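Side-chain contact in GDSL-like Lipase (PDB 3P94), which probably hydrolyses ester bonds as a serine hydrolase of the SGNH type, perhaps acting as a lysophospholipase: residues D34-W37 against T42-I45. Residues are numbered along the deposited sequence; the frame is centred on the assembly and turned at random.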
loop_
_atom_site.group_PDB
_atom_site.type_symbol
_atom_site.label_atom_id
_atom_site.label_comp_id
_atom_site.label_asym_id
_atom_site.label_seq_id
_atom_site.Cartn_x
_atom_site.Cartn_y
_atom_site.Cartn_z
ATOM N N ASP A 34 -5.813 -5.475 -1.039
ATOM C CA ASP A 34 -6.851 -6.479 -0.713
ATOM C C ASP A 34 -7.663 -6.941 -1.968
ATOM O O ASP A 34 -8.156 -8.067 -2.004
ATOM C CB ASP A 34 -7.810 -5.954 0.375
ATOM C CG ASP A 34 -8.446 -7.021 1.259
ATOM O OD1 ASP A 34 -8.161 -8.224 1.051
ATOM O OD2 ASP A 34 -9.185 -6.652 2.190
ATOM N N GLY A 35 -7.760 -6.088 -2.985
ATOM C CA GLY A 35 -8.481 -6.401 -4.214
ATOM C C GLY A 35 -7.670 -7.158 -5.249
ATOM O O GLY A 35 -8.209 -7.596 -6.272
ATOM N N TRP A 36 -6.371 -7.323 -4.996
ATOM C CA TRP A 36 -5.464 -7.978 -5.921
ATOM C C TRP A 36 -5.745 -9.478 -6.036
ATOM O O TRP A 36 -5.809 -9.964 -7.167
ATOM C CB TRP A 36 -3.999 -7.730 -5.530
ATOM C CG TRP A 36 -3.032 -7.692 -6.687
ATOM C CD1 TRP A 36 -3.079 -8.436 -7.834
ATOM C CD2 TRP A 36 -1.861 -6.872 -6.789
ATOM N NE1 TRP A 36 -2.036 -8.095 -8.661
ATOM C CE2 TRP A 36 -1.274 -7.133 -8.046
ATOM C CE3 TRP A 36 -1.285 -5.891 -5.964
ATOM C CZ2 TRP A 36 -0.119 -6.464 -8.487
ATOM C CZ3 TRP A 36 -0.125 -5.246 -6.387
ATOM C CH2 TRP A 36 0.452 -5.540 -7.626
ATOM N N TRP A 37 -5.914 -10.209 -4.903
ATOM C CA TRP A 37 -6.187 -11.662 -4.944
ATOM C C TRP A 37 -7.490 -11.988 -5.745
ATOM O O TRP A 37 -7.387 -12.806 -6.647
ATOM C CB TRP A 37 -6.227 -12.294 -3.543
ATOM C CG TRP A 37 -6.442 -13.781 -3.575
ATOM C CD1 TRP A 37 -5.484 -14.743 -3.672
ATOM C CD2 TRP A 37 -7.705 -14.471 -3.555
ATOM N NE1 TRP A 37 -6.068 -15.990 -3.731
ATOM C CE2 TRP A 37 -7.428 -15.853 -3.651
ATOM C CE3 TRP A 37 -9.045 -14.055 -3.452
ATOM C CZ2 TRP A 37 -8.445 -16.822 -3.668
ATOM C CZ3 TRP A 37 -10.045 -15.012 -3.444
ATOM C CH2 TRP A 37 -9.744 -16.378 -3.542
ATOM N N THR A 42 -3.439 -16.106 -8.204
ATOM C CA THR A 42 -2.123 -16.729 -8.037
ATOM C C THR A 42 -0.947 -15.716 -8.033
ATOM O O THR A 42 0.192 -16.166 -7.927
ATOM C CB THR A 42 -1.878 -17.816 -9.093
ATOM O OG1 THR A 42 -1.802 -17.224 -10.390
ATOM C CG2 THR A 42 -2.918 -18.928 -9.056
ATOM N N PHE A 43 -1.209 -14.381 -8.106
ATOM C CA PHE A 43 -0.144 -13.356 -8.137
ATOM C C PHE A 43 0.848 -13.488 -6.972
ATOM O O PHE A 43 2.063 -13.441 -7.184
ATOM C CB PHE A 43 -0.700 -11.913 -8.174
ATOM C CG PHE A 43 0.362 -10.856 -7.967
ATOM C CD1 PHE A 43 1.398 -10.697 -8.881
ATOM C CD2 PHE A 43 0.366 -10.066 -6.821
ATOM C CE1 PHE A 43 2.403 -9.748 -8.666
ATOM C CE2 PHE A 43 1.376 -9.121 -6.603
ATOM C CZ PHE A 43 2.385 -8.969 -7.525
ATOM N N PHE A 44 0.332 -13.583 -5.753
ATOM C CA PHE A 44 1.201 -13.651 -4.585
ATOM C C PHE A 44 1.876 -15.020 -4.484
ATOM O O PHE A 44 3.081 -15.071 -4.285
ATOM C CB PHE A 44 0.426 -13.315 -3.305
ATOM C CG PHE A 44 -0.179 -11.931 -3.340
ATOM C CD1 PHE A 44 0.597 -10.808 -3.072
ATOM C CD2 PHE A 44 -1.518 -11.747 -3.682
ATOM C CE1 PHE A 44 0.039 -9.524 -3.112
ATOM C CE2 PHE A 44 -2.068 -10.455 -3.746
ATOM C CZ PHE A 44 -1.283 -9.355 -3.458
ATOM N N ILE A 45 1.111 -16.113 -4.646
ATOM C CA ILE A 45 1.609 -17.484 -4.518
ATOM C C ILE A 45 2.715 -17.797 -5.553
ATOM O O ILE A 45 3.723 -18.374 -5.163
ATOM C CB ILE A 45 0.414 -18.491 -4.588
ATOM C CG1 ILE A 45 -0.374 -18.551 -3.259
ATOM C CG2 ILE A 45 0.819 -19.855 -5.065
ATOM C CD1 ILE A 45 -1.948 -18.766 -3.458
#
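An aromatic cluster of Trp36, Phe43 and Phe44 joins two short helices, 36-39 and 43-47, in the flavodoxin-like fold of this GDSL-like lipase. Trp36 and Phe43 form an offset stack. The five-membered ring of Trp36 and the ring of Phe43 are nearly parallel, with planes at 4° and centroids 4.3 Å apart. The overlap runs along the indole from NE1 to the benzo part. Trp36 CE2 lies 3.6 Å from Phe43 CD2, and Trp36 CZ2 is 3.6 Å from Phe43 CE2. Phe43 has CG anti to the backbone N (chi1 170°), which carries its ring over to the indole face.

Phe44 meets the same indole edge-to-face, its edge directed at the Trp36 face with planes at 72°. Phe44 CZ touches Trp36 CB at 3.8 Å. The rim of Phe44 also approaches the backbone: Phe44 CE2 is 4.0 Å from Trp37 N, which lies near the ring plane. Phe43 CD2 sits over the centre of the Phe44 ring, so the two phenylalanines also pack on each other. No hydrogen bond links the segments. With an alanine at Trp36, Phe43 would probably lose its stacking partner and a gap is likely to open beside the Phe44 edge.

Helix 185-202 packs against the cluster. Its Tyr188 stacks with Trp36, while Met191, Glu192 and Val195 also touch the Trp36 side chain. Phe44 reaches the parallel sheet, where it meets Phe27 edge-to-face on strand 23-29 and touches Phe49 and Asp51 on the edge strand 49-53.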